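Local coordinates for protein probable TonB-dependent receptor (Pseudomonas aeruginosa, PDB 4K3F) that probably binds methionine in the periplasm as an NlpA-family lipoprotein, serving as the substrate-binding component of a transport system, at residues V75-V80 / D205-D210; L200-D205 / D210-L215. All blocks are in the same frame, centred on the assembly; numbering follows the deposited sequence.

Contact 1 (V75-V80 / D205-D210)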
loop_
_atom_site.group_PDB
_atom_site.type_symbol
_atom_site.label_atom_id
_atom_site.label_comp_id
_atom_site.label_asym_id
_atom_site.label_seq_id
_atom_site.Cartn_x
_atom_site.Cartn_y
_atom_site.Cartn_z
ATOM N N VAL A 75 5.475 7.601 -13.727
ATOM C CA VAL A 75 6.454 8.306 -12.888
ATOM C C VAL A 75 5.786 8.802 -11.605
ATOM O O VAL A 75 4.642 9.293 -11.550
ATOM C CB VAL A 75 7.114 9.502 -13.656
ATOM C CG1 VAL A 75 7.976 8.966 -14.798
ATOM C CG2 VAL A 75 6.089 10.478 -14.244
ATOM N N ALA A 76 6.552 8.742 -10.536
ATOM C CA ALA A 76 6.082 9.240 -9.270
ATOM C C ALA A 76 6.088 10.770 -9.241
ATOM O O ALA A 76 6.989 11.395 -9.731
ATOM C CB ALA A 76 6.999 8.712 -8.168
ATOM N N VAL A 77 5.088 11.356 -8.623
ATOM C CA VAL A 77 4.945 12.816 -8.503
ATOM C C VAL A 77 5.309 13.293 -7.095
ATOM O O VAL A 77 6.149 14.221 -6.938
ATOM C CB VAL A 77 3.507 13.270 -8.839
ATOM C CG1 VAL A 77 3.392 14.793 -8.713
ATOM C CG2 VAL A 77 3.128 12.814 -10.237
ATOM N N THR A 78 4.714 12.659 -6.086
ATOM C CA THR A 78 4.987 13.004 -4.697
ATOM C C THR A 78 4.531 11.924 -3.765
ATOM O O THR A 78 3.693 11.095 -4.130
ATOM C CB THR A 78 4.333 14.340 -4.304
ATOM O OG1 THR A 78 4.980 14.849 -3.124
ATOM C CG2 THR A 78 2.841 14.217 -4.035
ATOM N N GLY A 79 5.124 11.907 -2.574
ATOM C CA GLY A 79 4.767 10.963 -1.555
ATOM C C GLY A 79 3.743 11.560 -0.622
ATOM O O GLY A 79 3.730 12.762 -0.368
ATOM N N VAL A 80 2.851 10.732 -0.128
ATOM C CA VAL A 80 1.771 11.199 0.677
ATOM C C VAL A 80 1.736 10.598 2.069
ATOM O O VAL A 80 1.675 11.344 3.035
ATOM C CB VAL A 80 0.417 11.017 -0.020
ATOM C CG1 VAL A 80 -0.680 11.637 0.838
ATOM C CG2 VAL A 80 0.392 11.675 -1.391
ATOM N N ASP A 205 4.269 13.282 -19.441
ATOM C CA ASP A 205 3.581 14.388 -20.062
ATOM C C ASP A 205 2.912 15.344 -19.093
ATOM O O ASP A 205 2.773 16.539 -19.405
ATOM C CB ASP A 205 2.600 13.945 -21.151
ATOM C CG ASP A 205 1.454 13.039 -20.631
ATOM O OD1 ASP A 205 0.453 13.516 -20.012
ATOM O OD2 ASP A 205 1.595 11.808 -20.878
ATOM N N ASN A 206 2.519 14.833 -17.931
ATOM C CA ASN A 206 1.724 15.634 -16.977
ATOM C C ASN A 206 2.239 15.763 -15.566
ATOM O O ASN A 206 1.651 16.467 -14.754
ATOM C CB ASN A 206 0.256 15.206 -17.004
ATOM C CG ASN A 206 0.072 13.757 -16.576
ATOM O OD1 ASN A 206 1.015 13.112 -16.096
ATOM N ND2 ASN A 206 -1.137 13.264 -16.698
ATOM N N LYS A 207 3.336 15.102 -15.258
ATOM C CA LYS A 207 3.899 15.203 -13.928
ATOM C C LYS A 207 4.115 16.667 -13.514
ATOM O O LYS A 207 3.920 17.006 -12.353
ATOM C CB LYS A 207 5.236 14.452 -13.875
ATOM C CG LYS A 207 6.092 14.753 -12.667
ATOM C CD LYS A 207 7.124 13.679 -12.451
ATOM C CE LYS A 207 8.115 14.037 -11.324
ATOM N NZ LYS A 207 8.961 12.836 -10.991
ATOM N N ASP A 208 4.591 17.475 -14.451
ATOM C CA ASP A 208 4.952 18.861 -14.193
ATOM C C ASP A 208 3.939 19.837 -14.752
ATOM O O ASP A 208 4.232 21.018 -14.962
ATOM C CB ASP A 208 6.340 19.123 -14.745
ATOM C CG ASP A 208 7.402 18.273 -14.028
ATOM O OD1 ASP A 208 7.444 18.362 -12.821
ATOM O OD2 ASP A 208 8.122 17.520 -14.685
ATOM N N SER A 209 2.720 19.361 -14.916
ATOM C CA SER A 209 1.616 20.243 -15.307
ATOM C C SER A 209 1.148 21.072 -14.115
ATOM O O SER A 209 1.364 20.719 -12.971
ATOM C CB SER A 209 0.475 19.398 -15.893
ATOM O OG SER A 209 -0.151 18.572 -14.921
ATOM N N ASP A 210 0.555 22.216 -14.400
ATOM C CA ASP A 210 0.016 23.070 -13.345
ATOM C C ASP A 210 -0.939 22.305 -12.419
ATOM O O ASP A 210 -0.837 22.378 -11.196
ATOM C CB ASP A 210 -0.687 24.274 -13.972
ATOM C CG ASP A 210 -1.270 25.217 -12.926
ATOM O OD1 ASP A 210 -0.484 25.882 -12.267
ATOM O OD2 ASP A 210 -2.508 25.249 -12.761
#

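Contact 2 (L200-D205 / D210-L215)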
loop_
_atom_site.group_PDB
_atom_site.type_symbol
_atom_site.label_atom_id
_atom_site.label_comp_id
_atom_site.label_asym_id
_atom_site.label_seq_id
_atom_site.Cartn_x
_atom_site.Cartn_y
_atom_site.Cartn_z
ATOM N N LEU A 200 1.582 9.588 -5.396
ATOM C CA LEU A 200 0.786 10.029 -6.531
ATOM C C LEU A 200 1.638 9.719 -7.771
ATOM O O LEU A 200 2.811 10.073 -7.790
ATOM C CB LEU A 200 0.541 11.513 -6.440
ATOM C CG LEU A 200 -0.096 12.196 -7.637
ATOM C CD1 LEU A 200 -1.500 11.737 -7.798
ATOM C CD2 LEU A 200 -0.081 13.713 -7.458
ATOM N N VAL A 201 1.041 9.133 -8.812
ATOM C CA VAL A 201 1.764 8.640 -9.990
ATOM C C VAL A 201 1.081 9.193 -11.209
ATOM O O VAL A 201 -0.166 9.262 -11.286
ATOM C CB VAL A 201 1.785 7.067 -10.010
ATOM C CG1 VAL A 201 2.298 6.525 -11.343
ATOM C CG2 VAL A 201 2.687 6.613 -8.882
ATOM N N ALA A 202 1.886 9.600 -12.169
ATOM C CA ALA A 202 1.343 10.137 -13.414
ATOM C C ALA A 202 2.260 9.780 -14.545
ATOM O O ALA A 202 2.888 8.730 -14.482
ATOM C CB ALA A 202 1.115 11.646 -13.239
ATOM N N ARG A 203 2.310 10.589 -15.590
ATOM C CA ARG A 203 3.121 10.289 -16.768
ATOM C C ARG A 203 4.149 11.391 -16.997
ATOM O O ARG A 203 3.972 12.498 -16.520
ATOM C CB ARG A 203 2.202 10.238 -17.979
ATOM C CG ARG A 203 1.196 9.085 -17.915
ATOM C CD ARG A 203 0.458 8.835 -19.233
ATOM N NE ARG A 203 -0.214 10.056 -19.644
ATOM C CZ ARG A 203 -1.479 10.381 -19.390
ATOM N NH1 ARG A 203 -2.342 9.492 -18.892
ATOM N NH2 ARG A 203 -1.905 11.583 -19.732
ATOM N N PRO A 204 5.191 11.114 -17.799
ATOM C CA PRO A 204 6.069 12.233 -18.164
ATOM C C PRO A 204 5.361 13.457 -18.698
ATOM O O PRO A 204 5.787 14.577 -18.417
ATOM C CB PRO A 204 7.010 11.613 -19.190
ATOM C CG PRO A 204 7.116 10.170 -18.724
ATOM C CD PRO A 204 5.714 9.822 -18.279
ATOM N N ASP A 205 4.269 13.282 -19.441
ATOM C CA ASP A 205 3.581 14.388 -20.062
ATOM C C ASP A 205 2.912 15.344 -19.093
ATOM O O ASP A 205 2.773 16.539 -19.405
ATOM C CB ASP A 205 2.600 13.945 -21.151
ATOM C CG ASP A 205 1.454 13.039 -20.631
ATOM O OD1 ASP A 205 0.453 13.516 -20.012
ATOM O OD2 ASP A 205 1.595 11.808 -20.878
ATOM N N ASP A 210 0.555 22.216 -14.400
ATOM C CA ASP A 210 0.016 23.070 -13.345
ATOM C C ASP A 210 -0.939 22.305 -12.419
ATOM O O ASP A 210 -0.837 22.378 -11.196
ATOM C CB ASP A 210 -0.687 24.274 -13.972
ATOM C CG ASP A 210 -1.270 25.217 -12.926
ATOM O OD1 ASP A 210 -0.484 25.882 -12.267
ATOM O OD2 ASP A 210 -2.508 25.249 -12.761
ATOM N N ALA A 211 -1.888 21.587 -12.982
ATOM C CA ALA A 211 -2.892 20.906 -12.175
ATOM C C ALA A 211 -2.271 19.818 -11.324
ATOM O O ALA A 211 -2.619 19.659 -10.128
ATOM C CB ALA A 211 -3.940 20.286 -13.079
HETATM N N MSE A 212 -1.336 19.059 -11.929
HETATM C CA MSE A 212 -0.670 18.011 -11.173
HETATM C C MSE A 212 0.085 18.591 -9.995
HETATM O O MSE A 212 0.091 18.015 -8.888
HETATM C CB MSE A 212 0.230 17.171 -12.065
HETATM C CG MSE A 212 0.628 15.827 -11.450
HETATM SE SE MSE A 212 -0.849 14.540 -11.345
HETATM C CE MSE A 212 -1.105 14.432 -13.282
ATOM N N GLN A 213 0.754 19.718 -10.207
ATOM C CA GLN A 213 1.533 20.321 -9.144
ATOM C C GLN A 213 0.632 20.812 -8.021
ATOM O O GLN A 213 1.015 20.707 -6.844
ATOM C CB GLN A 213 2.356 21.513 -9.638
ATOM C CG GLN A 213 3.498 21.188 -10.599
ATOM C CD GLN A 213 4.239 22.475 -11.109
ATOM O OE1 GLN A 213 3.707 23.607 -11.106
ATOM N NE2 GLN A 213 5.478 22.284 -11.529
ATOM N N LYS A 214 -0.518 21.375 -8.378
ATOM C CA LYS A 214 -1.467 21.857 -7.349
ATOM C C LYS A 214 -1.947 20.665 -6.538
ATOM O O LYS A 214 -2.023 20.768 -5.325
ATOM C CB LYS A 214 -2.608 22.565 -8.006
ATOM C CG LYS A 214 -2.226 23.949 -8.496
ATOM C CD LYS A 214 -3.293 24.597 -9.335
ATOM C CE LYS A 214 -2.954 26.068 -9.615
ATOM N NZ LYS A 214 -3.879 26.548 -10.656
ATOM N N LEU A 215 -2.286 19.545 -7.189
ATOM C CA LEU A 215 -2.680 18.350 -6.417
ATOM C C LEU A 215 -1.585 17.884 -5.489
ATOM O O LEU A 215 -1.837 17.602 -4.320
ATOM C CB LEU A 215 -3.106 17.199 -7.329
ATOM C CG LEU A 215 -3.494 15.857 -6.650
ATOM C CD1 LEU A 215 -4.611 15.952 -5.632
ATOM C CD2 LEU A 215 -3.884 14.817 -7.694
#

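Contact 1 (V75-V80 / D205-D210)
A lysine side chain laid from a surface loop onto the backbone of a sheet strand makes this contact, in which Lys207 of the loop before helix 210-218 meets Val75, Ala76 and Val77 at the start of strand 75-82. Only about 177 Å² is buried, and none of the touching residues is fully enclosed. Lys207 leaves with CG anti to its backbone N (chi1 166°) and stays extended to its end, a length that lets NZ reach the strand. There Lys207 NZ donates to Ala76 O at 2.7 Å, and the C=O...N angle of 177° puts the ammonium almost straight ahead of the carbonyl. Along the way the aliphatic part crosses Val75 at about a right angle, with Lys207 CD 3.8 Å from Val75 CG2. Val77 flanks the base of the chain, its CG2 lying 4.3 Å from Lys207 CG. The loop is itself ordered: Ser209 OG donates to Asn206 O at 2.8 Å, on a lone pair in the carbonyl plane, and Ser209 N bonds the same oxygen. Ser209 OG also caps Met212 N. Asn206 to Ser209 forms a type I beta turn that leads into helix 210-218, whose start carries a serine N-cap, a classic helix-capping motif.

Contact 2 (L200-D205 / D210-L215)
Met212, a selenomethionine on helix 210-218, reaches down to Ala202 and Leu200 of strand 198-202. Its CB leaves the helix toward the strand, packing against Asn206 O of the turn before the helix, and CG lies anti to the backbone N (chi1 -163°); bends at chi2 and chi3 then fold the tip over toward Ala202. The selenium touches two partners, Met212 SE being 4.0 Å from both Leu200 CD2 and Ala202 CB. Beyond it the terminal methyl makes the closest approach, with Met212 CE 3.6 Å from Ala202 CB. Three residues on, Leu215 meets Leu200 beside Met212, its CD2 against both methyls and 3.9 Å from Leu200 CD1, and the two leucines meet at a slant. All four touching residues are buried and no hydrogen bond joins the segments, so the interface is wholly apolar.

Polar groups pair within each segment instead. Arg203 grips Asp205 side-on, NE to OD2 at 2.8 Å and NH2 to OD1 at 3.1 Å, while Lys214 NZ bridges to Asp210 OD2 at 2.8 Å.

Over residues 210-215 the helix axis runs nearly antiparallel to strand residues 200-202 (169°), 10.7 Å away at closest approach, as a layer laid on the six-stranded sheet. Met212 also touches Leu5 of strand 3-9 and Ala54 of strand 54-59, and Leu215 packs on Leu18, Val21 and Leu25 of helix 11-26.

How the contacts relate
Contact 1 lies at the surface and contact 2 in the buried interior, yet their centres are only 3 Å apart. Both involve the six-stranded sheet, where strands 75-82 and 198-202 are antiparallel neighbours, joined by probable backbone bonds from Val77 N to Leu200 O (2.7 Å) and from Ala202 N to Val75 O (2.8 Å). The chain from 205 to 210 connects the strand of contact 2 to its helix, while contact 1 ties that connection to the adjacent strand. Chemistry follows position: a charged group on a carbonyl, with aliphatic flanking, at the surface, against purely apolar packing beneath the helix. Val77 belongs to both environments, since it also touches Met212.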